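Local atomic coordinates of beta-1,4-galactanase (PDB entry 1HJS), a protein that hydrolyses the beta-1,4-galactosidic linkages of type I arabinogalactans as a family 53 glycoside hydrolase. Residues E148-I153 with L196-L201; L156-A161 with L203-M208. All coordinates share one frame; numbering follows the deposited sequence.

In the fold
Contacts 1 and 2 show how one outer helix of a (beta/alpha)8 barrel can meet a single connecting loop at two levels, by van der Waals packing in contact 1 and mainly by a hydrogen bond in contact 2. Both join helix 150-165 to the link between helix 185-196 and strand 208-212, and their centres are 11 Å apart. Contact 1, at the helix start, lies at the surface, its centre about 23 Å from that of the chain; contact 2, a turn or two further on, is buried, its centre about 17 Å from the same point. They meet where T200 O packs 3.2 Å from H158 ND1. Neither belongs to the active site of E135 and E245.

Contact 1 of 2, residues E148-I153 with L196-L201; sequences ENWANI and LKQGTL
Q198 meets W150 and A151 on the outer layer of a (beta/alpha)8 barrel, where the loop leaving helix 185-196 passes the first turn of helix 150-165. A type I beta turn from L196 to G199 leads out of the helix, and G199 has a positive phi of 95°, a conformation that glycine adopts readily as a chain departs from a helix. Just before that glycine, Q198 sends its side chain across to the neighbouring helix, and the CA atoms of A151 and Q198 come within 5.9 Å of each other.

The glutamine makes the largest contribution to this interface. Its CG stands beside its own backbone N (chi1 -60°), and a bend at the next bond (chi2 -51°) folds the chain so that the amide lies alongside the helix backbone. CG rests 3.6 Å from W150 O, while the amide spans the junction of the two helical residues: NE2 is 3.5 Å from W150 CB at one end, and OE1 is 3.6 Å from A151 CA at the other. No hydrogen bond crosses here. NE2 instead donates to N194 O, a bond that ties the amide back to the last turn of helix 185-196, from which the loop emerges, and helps to fix its rotation.

W150 turns its indole away from the loop after making this contact through CB. Its ring meets W190 and W191 edge-to-face, and the side chain also touches N194 and V195, so the tryptophan joins the starting turn of its helix to helix 185-196. The turn itself is closed by the bond from I153 N to N149 O, at 3.0 Å. The A151 methyl, CB, packs 3.8 Å from the amide oxygen OE1 of Q198.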
loop_
_atom_site.group_PDB
_atom_site.type_symbol
_atom_site.label_atom_id
_atom_site.label_comp_id
_atom_site.label_asym_id
_atom_site.label_seq_id
_atom_site.Cartn_x
_atom_site.Cartn_y
_atom_site.Cartn_z
ATOM N N GLU A 148 -5.587 -21.681 -6.620
ATOM C CA GLU A 148 -6.817 -21.613 -5.834
ATOM C C GLU A 148 -6.877 -22.441 -4.543
ATOM O O GLU A 148 -7.886 -23.092 -4.266
ATOM C CB GLU A 148 -7.990 -21.989 -6.743
ATOM C CG GLU A 148 -8.043 -21.157 -8.022
ATOM C CD GLU A 148 -8.649 -21.910 -9.194
ATOM O OE1 GLU A 148 -9.837 -22.275 -9.122
ATOM O OE2 GLU A 148 -7.930 -22.139 -10.190
ATOM N N ASN A 149 -5.800 -22.415 -3.763
ATOM C CA ASN A 149 -5.750 -23.113 -2.475
ATOM C C ASN A 149 -6.508 -22.215 -1.484
ATOM O O ASN A 149 -5.921 -21.709 -0.525
ATOM C CB ASN A 149 -4.292 -23.259 -2.002
ATOM C CG ASN A 149 -3.678 -24.603 -2.360
ATOM O OD1 ASN A 149 -2.450 -24.724 -2.492
ATOM N ND2 ASN A 149 -4.515 -25.620 -2.496
ATOM N N TRP A 150 -7.805 -22.016 -1.722
ATOM C CA TRP A 150 -8.627 -21.152 -0.874
ATOM C C TRP A 150 -8.604 -21.521 0.607
ATOM O O TRP A 150 -8.528 -20.646 1.467
ATOM C CB TRP A 150 -10.077 -21.146 -1.369
ATOM C CG TRP A 150 -10.223 -20.692 -2.793
ATOM C CD1 TRP A 150 -10.756 -21.403 -3.832
ATOM C CD2 TRP A 150 -9.842 -19.420 -3.331
ATOM N NE1 TRP A 150 -10.733 -20.652 -4.984
ATOM C CE2 TRP A 150 -10.178 -19.430 -4.703
ATOM C CE3 TRP A 150 -9.254 -18.269 -2.784
ATOM C CZ2 TRP A 150 -9.945 -18.333 -5.541
ATOM C CZ3 TRP A 150 -9.022 -17.177 -3.616
ATOM C CH2 TRP A 150 -9.368 -17.220 -4.981
ATOM N N ALA A 151 -8.686 -22.814 0.906
ATOM C CA ALA A 151 -8.673 -23.255 2.295
ATOM C C ALA A 151 -7.398 -22.774 2.988
ATOM O O ALA A 151 -7.446 -22.230 4.094
ATOM C CB ALA A 151 -8.772 -24.784 2.363
ATOM N N ASN A 152 -6.260 -22.961 2.329
ATOM C CA ASN A 152 -4.976 -22.550 2.890
ATOM C C ASN A 152 -4.874 -21.033 3.030
ATOM O O ASN A 152 -4.380 -20.526 4.033
ATOM C CB ASN A 152 -3.822 -23.069 2.022
ATOM C CG ASN A 152 -3.561 -24.558 2.222
ATOM O OD1 ASN A 152 -4.258 -25.227 2.988
ATOM N ND2 ASN A 152 -2.552 -25.077 1.540
ATOM N N ILE A 153 -5.336 -20.312 2.017
ATOM C CA ILE A 153 -5.295 -18.852 2.045
ATOM C C ILE A 153 -6.111 -18.313 3.219
ATOM O O ILE A 153 -5.636 -17.470 3.983
ATOM C CB ILE A 153 -5.849 -18.262 0.732
ATOM C CG1 ILE A 153 -4.938 -18.662 -0.432
ATOM C CG2 ILE A 153 -5.949 -16.742 0.841
ATOM C CD1 ILE A 153 -5.469 -18.254 -1.789
ATOM N N LEU A 196 -13.739 -16.147 1.786
ATOM C CA LEU A 196 -14.684 -16.080 2.898
ATOM C C LEU A 196 -15.599 -17.291 3.047
ATOM O O LEU A 196 -16.084 -17.569 4.143
ATOM C CB LEU A 196 -15.527 -14.806 2.786
ATOM C CG LEU A 196 -14.733 -13.504 2.961
ATOM C CD1 LEU A 196 -15.622 -12.303 2.674
ATOM C CD2 LEU A 196 -14.183 -13.437 4.380
ATOM N N LYS A 197 -15.836 -18.012 1.956
ATOM C CA LYS A 197 -16.709 -19.182 2.017
ATOM C C LYS A 197 -16.047 -20.353 2.742
ATOM O O LYS A 197 -16.703 -21.340 3.061
ATOM C CB LYS A 197 -17.126 -19.610 0.606
ATOM C CG LYS A 197 -15.980 -20.107 -0.254
ATOM C CD LYS A 197 -16.397 -20.316 -1.706
ATOM C CE LYS A 197 -17.382 -21.458 -1.863
ATOM N NZ LYS A 197 -17.698 -21.707 -3.307
ATOM N N GLN A 198 -14.749 -20.238 3.010
ATOM C CA GLN A 198 -14.025 -21.302 3.694
ATOM C C GLN A 198 -14.430 -21.426 5.163
ATOM O O GLN A 198 -14.381 -22.514 5.736
ATOM C CB GLN A 198 -12.516 -21.068 3.595
ATOM C CG GLN A 198 -11.991 -21.031 2.169
ATOM C CD GLN A 198 -12.436 -22.235 1.357
ATOM O OE1 GLN A 198 -12.237 -23.381 1.765
ATOM N NE2 GLN A 198 -13.038 -21.981 0.200
ATOM N N GLY A 199 -14.824 -20.313 5.773
ATOM C CA GLY A 199 -15.238 -20.353 7.162
ATOM C C GLY A 199 -14.172 -20.024 8.195
ATOM O O GLY A 199 -14.498 -19.534 9.277
ATOM N N THR A 200 -12.907 -20.292 7.884
ATOM C CA THR A 200 -11.824 -20.007 8.822
ATOM C C THR A 200 -11.632 -18.501 8.982
ATOM O O THR A 200 -11.701 -17.981 10.096
ATOM C CB THR A 200 -10.505 -20.651 8.365
ATOM O OG1 THR A 200 -10.232 -20.276 7.011
ATOM C CG2 THR A 200 -10.600 -22.167 8.459
ATOM N N LEU A 201 -11.388 -17.801 7.879
ATOM C CA LEU A 201 -11.244 -16.351 7.945
ATOM C C LEU A 201 -12.658 -15.790 7.954
ATOM O O LEU A 201 -13.432 -16.034 7.029
ATOM C CB LEU A 201 -10.495 -15.809 6.724
ATOM C CG LEU A 201 -10.341 -14.281 6.712
ATOM C CD1 LEU A 201 -9.359 -13.858 7.796
ATOM C CD2 LEU A 201 -9.851 -13.814 5.353
#

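Contact 2 of 2, residues L156-A161 with L203-M208; sequences LLHSAA and LSDFDM
H158 and D205 form a histidine-carboxylate hydrogen bond between helix 150-165 and the short 3-10 segment 203-205, which leads toward strand 208-212 of the barrel. ND1 of H158 donates to D205 OD2 over 3.0 Å, with an N-H...O angle of 151°. The two flat groups use the bond differently. OD2 sits at the edge of the imidazole and in its plane, but the histidine approaches the carboxylate from above, 55° out of the carboxylate plane. With CG anti to the backbone N (chi1 179°), the imidazole swings to the loop side of the helix although the side chain does not start out in that direction; CE1 follows ND1 and comes to 3.6 Å from OD2.

One turn further along, the two backbones come nearest, at A161 and D205, whose CA atoms are 6.3 Å apart. The methyl CB of A161 fits against the backbone of the aspartate, 3.6 Å from D205 O. A side chain this small is consistent with the short spacing between helix and loop beside the polar bond.

D205 is buried, and its carboxylate has further partners: E202 N donates to OD2, and W162 NE1 to OD1. The ring of W162 also meets that of H158.

Three N-H groups, from H158, W162 and E202, therefore converge on one carboxylate and would help to offset its negative charge. Such a setting probably favours the ionised aspartate, and the carboxylate in turn would tend to keep a proton on ND1 and polarise the imidazole.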
loop_
_atom_site.group_PDB
_atom_site.type_symbol
_atom_site.label_atom_id
_atom_site.label_comp_id
_atom_site.label_asym_id
_atom_site.label_seq_id
_atom_site.Cartn_x
_atom_site.Cartn_y
_atom_site.Cartn_z
ATOM N N LEU A 156 -4.292 -19.108 6.451
ATOM C CA LEU A 156 -3.117 -18.270 6.638
ATOM C C LEU A 156 -3.517 -16.858 7.065
ATOM O O LEU A 156 -2.957 -16.309 8.019
ATOM C CB LEU A 156 -2.293 -18.223 5.345
ATOM C CG LEU A 156 -1.576 -19.523 4.960
ATOM C CD1 LEU A 156 -1.017 -19.406 3.546
ATOM C CD2 LEU A 156 -0.455 -19.809 5.955
ATOM N N LEU A 157 -4.489 -16.273 6.371
ATOM C CA LEU A 157 -4.935 -14.922 6.701
ATOM C C LEU A 157 -5.540 -14.864 8.105
ATOM O O LEU A 157 -5.375 -13.868 8.820
ATOM C CB LEU A 157 -5.936 -14.419 5.653
ATOM C CG LEU A 157 -5.326 -14.225 4.257
ATOM C CD1 LEU A 157 -6.397 -13.779 3.278
ATOM C CD2 LEU A 157 -4.206 -13.194 4.323
ATOM N N HIS A 158 -6.225 -15.932 8.507
ATOM C CA HIS A 158 -6.817 -15.986 9.845
ATOM C C HIS A 158 -5.695 -15.939 10.881
ATOM O O HIS A 158 -5.792 -15.235 11.889
ATOM C CB HIS A 158 -7.632 -17.274 10.020
ATOM C CG HIS A 158 -8.256 -17.420 11.375
ATOM N ND1 HIS A 158 -9.325 -16.654 11.792
ATOM C CD2 HIS A 158 -7.958 -18.243 12.409
ATOM C CE1 HIS A 158 -9.660 -17.001 13.023
ATOM N NE2 HIS A 158 -8.847 -17.963 13.420
ATOM N N SER A 159 -4.627 -16.689 10.623
ATOM C CA SER A 159 -3.484 -16.731 11.527
ATOM C C SER A 159 -2.789 -15.378 11.607
ATOM O O SER A 159 -2.415 -14.934 12.693
ATOM C CB SER A 159 -2.483 -17.792 11.071
ATOM O OG SER A 159 -3.041 -19.092 11.184
ATOM N N ALA A 160 -2.611 -14.733 10.455
ATOM C CA ALA A 160 -1.964 -13.424 10.404
ATOM C C ALA A 160 -2.797 -12.398 11.168
ATOM O O ALA A 160 -2.272 -11.624 11.967
ATOM C CB ALA A 160 -1.788 -12.976 8.951
ATOM N N ALA A 161 -4.099 -12.396 10.918
ATOM C CA ALA A 161 -4.994 -11.463 11.587
ATOM C C ALA A 161 -4.912 -11.620 13.103
ATOM O O ALA A 161 -4.820 -10.634 13.831
ATOM C CB ALA A 161 -6.425 -11.679 11.121
ATOM N N LEU A 203 -15.433 -12.450 8.341
ATOM C CA LEU A 203 -15.501 -11.041 7.982
ATOM C C LEU A 203 -15.033 -10.183 9.148
ATOM O O LEU A 203 -14.434 -9.128 8.950
ATOM C CB LEU A 203 -16.930 -10.638 7.608
ATOM C CG LEU A 203 -17.259 -10.532 6.117
ATOM C CD1 LEU A 203 -18.657 -9.968 5.957
ATOM C CD2 LEU A 203 -16.247 -9.633 5.416
ATOM N N SER A 204 -15.309 -10.646 10.364
ATOM C CA SER A 204 -14.921 -9.918 11.565
ATOM C C SER A 204 -13.419 -9.954 11.832
ATOM O O SER A 204 -12.929 -9.226 12.697
ATOM C CB SER A 204 -15.663 -10.476 12.782
ATOM O OG SER A 204 -15.286 -11.816 13.045
ATOM N N ASP A 205 -12.685 -10.789 11.099
ATOM C CA ASP A 205 -11.243 -10.890 11.303
ATOM C C ASP A 205 -10.452 -9.723 10.717
ATOM O O ASP A 205 -9.309 -9.502 11.098
ATOM C CB ASP A 205 -10.691 -12.208 10.745
ATOM C CG ASP A 205 -11.090 -13.420 11.581
ATOM O OD1 ASP A 205 -11.191 -13.294 12.822
ATOM O OD2 ASP A 205 -11.280 -14.510 10.999
ATOM N N PHE A 206 -11.040 -8.991 9.777
ATOM C CA PHE A 206 -10.342 -7.840 9.210
ATOM C C PHE A 206 -11.271 -6.639 9.113
ATOM O O PHE A 206 -12.492 -6.777 9.214
ATOM C CB PHE A 206 -9.695 -8.174 7.852
ATOM C CG PHE A 206 -10.668 -8.478 6.753
ATOM C CD1 PHE A 206 -11.391 -9.664 6.750
ATOM C CD2 PHE A 206 -10.836 -7.586 5.697
ATOM C CE1 PHE A 206 -12.267 -9.962 5.710
ATOM C CE2 PHE A 206 -11.709 -7.871 4.649
ATOM C CZ PHE A 206 -12.427 -9.063 4.655
ATOM N N ASP A 207 -10.690 -5.460 8.912
ATOM C CA ASP A 207 -11.469 -4.230 8.895
ATOM C C ASP A 207 -11.489 -3.433 7.600
ATOM O O ASP A 207 -12.414 -2.654 7.362
ATOM C CB ASP A 207 -10.949 -3.324 10.011
ATOM C CG ASP A 207 -10.743 -4.075 11.311
ATOM O OD1 ASP A 207 -11.748 -4.538 11.879
ATOM O OD2 ASP A 207 -9.582 -4.211 11.759
ATOM N N MET A 208 -10.477 -3.622 6.767
ATOM C CA MET A 208 -10.384 -2.851 5.540
ATOM C C MET A 208 -10.034 -3.656 4.303
ATOM O O MET A 208 -9.395 -4.704 4.379
ATOM C CB MET A 208 -9.314 -1.768 5.696
ATOM C CG MET A 208 -9.407 -0.921 6.936
ATOM S SD MET A 208 -8.008 0.246 6.979
ATOM C CE MET A 208 -8.643 1.557 5.931
#